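Local coordinates for protein multicopper oxidase type 1 (Nitrosomonas europaea, PDB 3G5W) that is a two-domain blue copper oxidase that binds copper and probably couples substrate oxidation to the reduction of dioxygen, as laccases do, at residues V292-Y297 with S310-K314; I14-G18 with A171-E176. One frame throughout, in Å; residues are numbered along the deposited sequence.

Contact 1 (V292-Y297 with S310-K314); sequences VPDFYY and SKVFK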
ATOM      1  N   VAL A 292      15.433  12.938 -25.438  1.00 21.93           N
ATOM      2  CA  VAL A 292      16.604  12.122 -25.128  1.00 21.33           C
ATOM      3  C   VAL A 292      16.255  10.631 -25.261  1.00 21.02           C
ATOM      4  O   VAL A 292      15.495  10.100 -24.439  1.00 20.70           O
ATOM      5  CB  VAL A 292      17.180  12.435 -23.722  1.00 21.17           C
ATOM      6  CG1 VAL A 292      18.385  11.551 -23.421  1.00 21.25           C
ATOM      7  CG2 VAL A 292      17.560  13.917 -23.603  1.00 21.21           C
ATOM      8  N   PRO A 293      16.775   9.957 -26.312  1.00 20.86           N
ATOM      9  CA  PRO A 293      16.557   8.510 -26.434  1.00 20.40           C
ATOM     10  C   PRO A 293      17.274   7.722 -25.337  1.00 20.32           C
ATOM     11  O   PRO A 293      18.274   8.195 -24.785  1.00 19.92           O
ATOM     12  CB  PRO A 293      17.164   8.171 -27.804  1.00 20.65           C
ATOM     13  CG  PRO A 293      17.232   9.479 -28.532  1.00 21.02           C
ATOM     14  CD  PRO A 293      17.543  10.480 -27.459  1.00 20.76           C
ATOM     15  N   ASP A 294      16.731   6.544 -25.019  1.00 19.71           N
ATOM     16  CA  ASP A 294      17.289   5.605 -24.035  1.00 19.38           C
ATOM     17  C   ASP A 294      17.151   6.014 -22.554  1.00 18.91           C
ATOM     18  O   ASP A 294      17.824   5.440 -21.691  1.00 18.39           O
ATOM     19  CB  ASP A 294      18.755   5.272 -24.365  1.00 19.82           C
ATOM     20  CG  ASP A 294      19.105   3.815 -24.090  1.00 20.96           C
ATOM     21  OD1 ASP A 294      18.188   2.971 -24.030  1.00 20.61           O
ATOM     22  OD2 ASP A 294      20.308   3.512 -23.955  1.00 24.04           O
ATOM     23  N   PHE A 295      16.278   6.981 -22.259  1.00 18.43           N
ATOM     24  CA  PHE A 295      16.029   7.401 -20.876  1.00 18.13           C
ATOM     25  C   PHE A 295      15.305   6.322 -20.046  1.00 17.74           C
ATOM     26  O   PHE A 295      15.335   6.347 -18.806  1.00 17.51           O
ATOM     27  CB  PHE A 295      15.260   8.730 -20.830  1.00 17.95           C
ATOM     28  CG  PHE A 295      14.935   9.183 -19.429  1.00 18.64           C
ATOM     29  CD1 PHE A 295      13.654   8.993 -18.899  1.00 18.90           C
ATOM     30  CD2 PHE A 295      15.916   9.758 -18.626  1.00 18.68           C
ATOM     31  CE1 PHE A 295      13.351   9.383 -17.599  1.00 18.65           C
ATOM     32  CE2 PHE A 295      15.626  10.151 -17.322  1.00 19.29           C
ATOM     33  CZ  PHE A 295      14.338   9.959 -16.804  1.00 19.05           C
ATOM     34  N   TYR A 296      14.656   5.383 -20.734  1.00 17.25           N
ATOM     35  CA  TYR A 296      14.039   4.225 -20.072  1.00 17.11           C
ATOM     36  C   TYR A 296      14.755   2.943 -20.489  1.00 17.27           C
ATOM     37  O   TYR A 296      14.214   1.844 -20.355  1.00 16.89           O
ATOM     38  CB  TYR A 296      12.528   4.152 -20.377  1.00 16.48           C
ATOM     39  CG  TYR A 296      11.798   5.423 -20.017  1.00 16.32           C
ATOM     40  CD1 TYR A 296      11.449   5.695 -18.693  1.00 16.63           C
ATOM     41  CD2 TYR A 296      11.471   6.366 -20.991  1.00 15.59           C
ATOM     42  CE1 TYR A 296      10.799   6.870 -18.344  1.00 16.40           C
ATOM     43  CE2 TYR A 296      10.821   7.549 -20.652  1.00 15.11           C
ATOM     44  CZ  TYR A 296      10.489   7.789 -19.324  1.00 15.41           C
ATOM     45  OH  TYR A 296       9.851   8.943 -18.966  1.00 16.34           O
ATOM     46  N   TYR A 297      15.988   3.094 -20.978  1.00 17.95           N
ATOM     47  CA  TYR A 297      16.776   1.983 -21.513  1.00 18.40           C
ATOM     48  C   TYR A 297      16.071   1.300 -22.686  1.00 18.57           C
ATOM     49  O   TYR A 297      16.374   0.154 -23.008  1.00 18.08           O
ATOM     50  CB  TYR A 297      17.100   0.940 -20.428  1.00 19.22           C
ATOM     51  CG  TYR A 297      18.315   1.240 -19.580  1.00 20.60           C
ATOM     52  CD1 TYR A 297      19.556   1.520 -20.167  1.00 22.14           C
ATOM     53  CD2 TYR A 297      18.236   1.215 -18.197  1.00 21.37           C
ATOM     54  CE1 TYR A 297      20.684   1.780 -19.382  1.00 22.96           C
ATOM     55  CE2 TYR A 297      19.357   1.475 -17.396  1.00 23.16           C
ATOM     56  CZ  TYR A 297      20.575   1.756 -18.000  1.00 22.02           C
ATOM     57  OH  TYR A 297      21.682   2.018 -17.221  1.00 22.85           O
ATOM     58  N   SER A 310      25.360   4.022 -19.940  1.00 22.93           N
ATOM     59  CA  SER A 310      24.739   5.090 -20.712  1.00 23.30           C
ATOM     60  C   SER A 310      25.157   6.465 -20.250  1.00 23.30           C
ATOM     61  O   SER A 310      25.097   6.761 -19.059  1.00 23.01           O
ATOM     62  CB  SER A 310      23.218   5.001 -20.649  1.00 23.34           C
ATOM     63  OG  SER A 310      22.651   6.120 -21.327  1.00 24.35           O
ATOM     64  N   LYS A 311      25.539   7.308 -21.208  1.00 23.08           N
ATOM     65  CA  LYS A 311      25.879   8.704 -20.939  1.00 23.61           C
ATOM     66  C   LYS A 311      24.653   9.505 -20.498  1.00 23.03           C
ATOM     67  O   LYS A 311      24.788  10.559 -19.880  1.00 23.18           O
ATOM     68  CB  LYS A 311      26.530   9.354 -22.167  1.00 23.56           C
ATOM     69  CG  LYS A 311      27.908   8.792 -22.529  1.00 24.68           C
ATOM     70  CD  LYS A 311      28.489   9.535 -23.737  1.00 25.22           C
ATOM     71  CE  LYS A 311      29.784   8.901 -24.238  1.00 28.34           C
ATOM     72  NZ  LYS A 311      30.994   9.471 -23.576  1.00 30.61           N
ATOM     73  N   VAL A 312      23.461   9.005 -20.815  1.00 22.67           N
ATOM     74  CA  VAL A 312      22.210   9.620 -20.364  1.00 22.41           C
ATOM     75  C   VAL A 312      22.123   9.672 -18.828  1.00 21.96           C
ATOM     76  O   VAL A 312      21.657  10.664 -18.261  1.00 21.83           O
ATOM     77  CB  VAL A 312      20.970   8.882 -20.942  1.00 22.58           C
ATOM     78  CG1 VAL A 312      19.657   9.472 -20.387  1.00 22.78           C
ATOM     79  CG2 VAL A 312      20.982   8.923 -22.481  1.00 22.92           C
ATOM     80  N   PHE A 313      22.586   8.607 -18.172  1.00 21.64           N
ATOM     81  CA  PHE A 313      22.494   8.476 -16.712  1.00 21.86           C
ATOM     82  C   PHE A 313      23.775   8.849 -15.954  1.00 22.27           C
ATOM     83  O   PHE A 313      23.789   8.862 -14.718  1.00 21.65           O
ATOM     84  CB  PHE A 313      22.079   7.051 -16.335  1.00 21.35           C
ATOM     85  CG  PHE A 313      20.775   6.623 -16.933  1.00 20.91           C
ATOM     86  CD1 PHE A 313      19.644   7.429 -16.821  1.00 19.12           C
ATOM     87  CD2 PHE A 313      20.668   5.404 -17.589  1.00 21.39           C
ATOM     88  CE1 PHE A 313      18.424   7.034 -17.373  1.00 20.01           C
ATOM     89  CE2 PHE A 313      19.445   4.998 -18.145  1.00 21.72           C
ATOM     90  CZ  PHE A 313      18.325   5.820 -18.030  1.00 20.40           C
ATOM     91  N   LYS A 314      24.844   9.135 -16.693  1.00 23.12           N
ATOM     92  CA  LYS A 314      26.140   9.417 -16.088  1.00 24.21           C
ATOM     93  C   LYS A 314      26.151  10.763 -15.371  1.00 24.73           C
ATOM     94  O   LYS A 314      25.666  11.766 -15.905  1.00 24.51           O
ATOM     95  CB  LYS A 314      27.249   9.364 -17.144  1.00 24.62           C
ATOM     96  CG  LYS A 314      28.640   9.371 -16.548  1.00 26.81           C
ATOM     97  CD  LYS A 314      29.682   8.870 -17.529  1.00 30.63           C
ATOM     98  CE  LYS A 314      31.073   8.952 -16.920  1.00 32.21           C
ATOM     99  NZ  LYS A 314      31.221   8.008 -15.769  1.00 33.98           N
TER
HETATM  100  O   HOH W   1      22.425   5.159 -23.932  1.00 25.16           O
HETATM  101  O   HOH W   2      20.303   4.561 -21.241  1.00 47.43           O

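Contact 2 (I14-G18 with A171-E176); sequences IVLVG and AKSFPE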
ATOM      1  N   ILE A  14      24.705  13.920  -9.261  1.00 21.81           N
ATOM      2  CA  ILE A  14      23.604  13.904 -10.234  1.00 21.68           C
ATOM      3  C   ILE A  14      22.665  15.075  -9.957  1.00 21.45           C
ATOM      4  O   ILE A  14      22.711  15.670  -8.880  1.00 21.44           O
ATOM      5  CB  ILE A  14      22.813  12.554 -10.242  1.00 21.67           C
ATOM      6  CG1 ILE A  14      22.037  12.337  -8.932  1.00 21.35           C
ATOM      7  CG2 ILE A  14      23.740  11.366 -10.569  1.00 21.26           C
ATOM      8  CD1 ILE A  14      21.007  11.187  -8.992  1.00 21.57           C
ATOM      9  N   VAL A  15      21.838  15.412 -10.940  1.00 21.19           N
ATOM     10  CA  VAL A  15      20.853  16.479 -10.812  1.00 21.19           C
ATOM     11  C   VAL A  15      19.463  15.892 -11.060  1.00 20.96           C
ATOM     12  O   VAL A  15      19.198  15.342 -12.131  1.00 21.03           O
ATOM     13  CB  VAL A  15      21.132  17.639 -11.809  1.00 21.13           C
ATOM     14  CG1 VAL A  15      20.031  18.690 -11.733  1.00 21.74           C
ATOM     15  CG2 VAL A  15      22.503  18.272 -11.538  1.00 21.71           C
ATOM     16  N   LEU A  16      18.587  15.996 -10.067  1.00 20.62           N
ATOM     17  CA  LEU A  16      17.241  15.429 -10.177  1.00 20.70           C
ATOM     18  C   LEU A  16      16.360  16.275 -11.100  1.00 20.78           C
ATOM     19  O   LEU A  16      15.777  15.765 -12.060  1.00 20.77           O
ATOM     20  CB  LEU A  16      16.599  15.281  -8.791  1.00 19.94           C
ATOM     21  CG  LEU A  16      17.348  14.500  -7.701  1.00 20.35           C
ATOM     22  CD1 LEU A  16      16.475  14.375  -6.453  1.00 18.75           C
ATOM     23  CD2 LEU A  16      17.796  13.114  -8.185  1.00 18.64           C
ATOM     24  N   VAL A  17      16.274  17.564 -10.788  1.00 20.95           N
ATOM     25  CA  VAL A  17      15.536  18.558 -11.569  1.00 21.83           C
ATOM     26  C   VAL A  17      16.142  19.908 -11.269  1.00 21.94           C
ATOM     27  O   VAL A  17      16.688  20.107 -10.187  1.00 21.51           O
ATOM     28  CB  VAL A  17      14.059  18.743 -11.140  1.00 21.72           C
ATOM     29  CG1 VAL A  17      13.099  18.537 -12.303  1.00 22.45           C
ATOM     30  CG2 VAL A  17      13.714  17.980  -9.866  1.00 23.38           C
ATOM     31  N   GLY A  18      15.997  20.843 -12.208  1.00 22.69           N
ATOM     32  CA  GLY A  18      16.442  22.222 -12.011  1.00 23.71           C
ATOM     33  C   GLY A  18      17.831  22.275 -11.409  1.00 24.55           C
ATOM     34  O   GLY A  18      18.780  21.725 -11.973  1.00 24.38           O
ATOM     35  N   ALA A 171      15.813   8.625 -11.713  1.00 16.26           N
ATOM     36  CA  ALA A 171      16.591   9.732 -11.139  1.00 17.06           C
ATOM     37  C   ALA A 171      16.350  11.118 -11.751  1.00 17.27           C
ATOM     38  O   ALA A 171      17.153  12.027 -11.526  1.00 17.45           O
ATOM     39  CB  ALA A 171      18.094   9.401 -11.123  1.00 17.08           C
ATOM     40  N   LYS A 172      15.260  11.280 -12.508  1.00 17.17           N
ATOM     41  CA  LYS A 172      14.783  12.620 -12.896  1.00 17.80           C
ATOM     42  C   LYS A 172      13.346  12.887 -12.464  1.00 17.68           C
ATOM     43  O   LYS A 172      12.507  11.989 -12.480  1.00 17.54           O
ATOM     44  CB  LYS A 172      14.905  12.864 -14.403  1.00 18.03           C
ATOM     45  CG  LYS A 172      16.312  12.694 -14.979  1.00 20.65           C
ATOM     46  CD  LYS A 172      17.337  13.620 -14.320  1.00 23.58           C
ATOM     47  CE  LYS A 172      17.468  14.944 -15.034  1.00 25.74           C
ATOM     48  NZ  LYS A 172      18.897  15.408 -14.959  1.00 28.23           N
ATOM     49  N   SER A 173      13.072  14.131 -12.081  1.00 17.84           N
ATOM     50  CA  SER A 173      11.701  14.577 -11.856  1.00 18.30           C
ATOM     51  C   SER A 173      11.173  15.291 -13.097  1.00 18.67           C
ATOM     52  O   SER A 173      11.930  15.926 -13.836  1.00 18.26           O
ATOM     53  CB  SER A 173      11.617  15.521 -10.654  1.00 18.36           C
ATOM     54  OG  SER A 173      12.190  14.951  -9.488  1.00 19.25           O
ATOM     55  N   PHE A 174       9.871  15.172 -13.327  1.00 18.75           N
ATOM     56  CA  PHE A 174       9.184  16.016 -14.283  1.00 19.67           C
ATOM     57  C   PHE A 174       9.454  17.483 -13.891  1.00 20.14           C
ATOM     58  O   PHE A 174       9.431  17.813 -12.700  1.00 20.34           O
ATOM     59  CB  PHE A 174       7.682  15.732 -14.241  1.00 20.01           C
ATOM     60  CG  PHE A 174       6.903  16.434 -15.318  1.00 20.82           C
ATOM     61  CD1 PHE A 174       6.347  17.687 -15.088  1.00 22.47           C
ATOM     62  CD2 PHE A 174       6.736  15.845 -16.565  1.00 21.42           C
ATOM     63  CE1 PHE A 174       5.633  18.347 -16.091  1.00 23.21           C
ATOM     64  CE2 PHE A 174       6.028  16.491 -17.568  1.00 21.91           C
ATOM     65  CZ  PHE A 174       5.477  17.743 -17.329  1.00 22.21           C
ATOM     66  N   PRO A 175       9.662  18.372 -14.882  1.00 20.38           N
ATOM     67  CA  PRO A 175       9.583  18.171 -16.336  1.00 20.48           C
ATOM     68  C   PRO A 175      10.856  17.687 -17.039  1.00 20.51           C
ATOM     69  O   PRO A 175      10.967  17.837 -18.256  1.00 20.49           O
ATOM     70  CB  PRO A 175       9.199  19.566 -16.847  1.00 20.74           C
ATOM     71  CG  PRO A 175       9.861  20.502 -15.874  1.00 21.19           C
ATOM     72  CD  PRO A 175       9.956  19.780 -14.543  1.00 20.66           C
ATOM     73  N   GLU A 176      11.792  17.103 -16.299  1.00 20.43           N
ATOM     74  CA  GLU A 176      13.041  16.630 -16.906  1.00 20.62           C
ATOM     75  C   GLU A 176      13.076  15.117 -17.182  1.00 20.17           C
ATOM     76  O   GLU A 176      14.115  14.554 -17.547  1.00 19.60           O
ATOM     77  CB  GLU A 176      14.241  17.097 -16.089  1.00 20.95           C
ATOM     78  CG  GLU A 176      14.512  18.578 -16.279  1.00 22.74           C
ATOM     79  CD  GLU A 176      15.556  19.119 -15.332  1.00 24.99           C
ATOM     80  OE1 GLU A 176      16.589  18.444 -15.126  1.00 26.64           O
ATOM     81  OE2 GLU A 176      15.340  20.227 -14.798  1.00 27.09           O
TER
HETATM   82  O   HOH W   3      19.661  12.179 -12.292  1.00 21.44           O
HETATM   83  O   HOH W   4      18.477  20.391 -14.325  1.00 31.85           O

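Contact 1 (V292-Y297 with S310-K314)
Phe-313 pushes the edge of its ring against the face of Tyr-297. The pair is T-shaped, with centroids 4.9 Å apart and planes at 68°. Phe-313 CE2 does the touching, 3.4 Å from Tyr-297 CZ and off the ring centre. Phe-313 CG lies beside its own backbone N, chi1 -58°, which sends the ring across to 292-297, in the loop between strands 269-274 and 306-308. Segment 310-314 follows strand 306-308 and precedes strand 316-317. Phe-313 CZ meets the carbonyl O of Phe-295, which lies at the ring edge near its plane, at 3.1 Å. The Phe-295 ring is oblique to Phe-313, planes at 51°, and its CD2 lies 3.9 Å from Phe-313 CE1. Val-312 CG1 lies at the edge of Phe-295, and its CG2 is 3.8 Å from Val-292 CG1. One water joins Asp-294 OD2 to Ser-310 OG. Another joins Asp-294 O to Ser-310 OG, with a weak bond to OD2 besides. Asp-294 OD2 also bonds Ser-300. Ser-310 OG takes the N-H of Val-312 in an ST turn. Tyr-297 OH is bonded to Ala-33 O. No direct hydrogen bond joins the two segments. Their cohesion therefore rests on an aromatic cluster with aliphatic flanks, and water carries the polar link.

Contact 2 (I14-G18 with A171-E176)
Lys-172 and Glu-176 reach across to the backbone of 14-18. Lys-172 NZ gives a hydrogen bond of 2.8 Å to Val-15 O, tilted 25° from the carbonyl plane. Bends along the lysine chain (chi2 -58°) bring CD and CE alongside the carbonyl O atoms of Val-15 and Leu-16. Glu-176 OE2 accepts the N-H of Gly-18 on its syn side, 2.7 Å away and somewhat out of the carboxylate plane. Its OE1 takes a water that also binds Gly-18 O, and makes a long salt bridge of 3.8 Å with Lys-172 NZ. Between these two grips, Ser-173 N donates to Leu-16 O at 3.2 Å, from above the carbonyl plane. Packing surrounds the bonds. Val-17 lies against Ser-173 and Pro-175, but its unusual chi1 of -125° and a very close approach to Ser-173 CB leave its rotamer doubtful. Ile-14 CD1 rests 4.0 Å from Ala-171 CB. Ser-173 OG turns to Tyr-167 O. The contact ties the corner at Leu-16 to the loop after strand 166-169, so it joins parts of the two cupredoxin-like domains. Leu-16 packs on Tyr-166 and Thr-168 of strand 166-169, on Trp-146 of strand 137-146 and on Phe-22 of strand 20-27.

Contacts 1 and 2 lie about 13 Å apart between centres and touch directly, Phe-295 CE2 resting 3.5 Å from Lys-172 CG. The aliphatic part of Lys-172 is the piece of contact 2 that meets contact 1. Both segments of contact 2 precede those of contact 1 in the chain. Contact 2 joins segments 153 residues apart, whereas contact 1 closes a local excursion near the C-terminus around strand 306-308. Contact 1 lies away from the copper sites. Contact 2 comes nearer: the side chain of Ile-14 is about 10 Å from that of Met-117, a copper ligand, and that of Phe-174 about 11 Å from a bound Cu-O-Cu group. Both are structural: contact 1 is mainly aromatic packing, contact 2 combines hydrogen bonds with packing, and neither supplies a copper ligand.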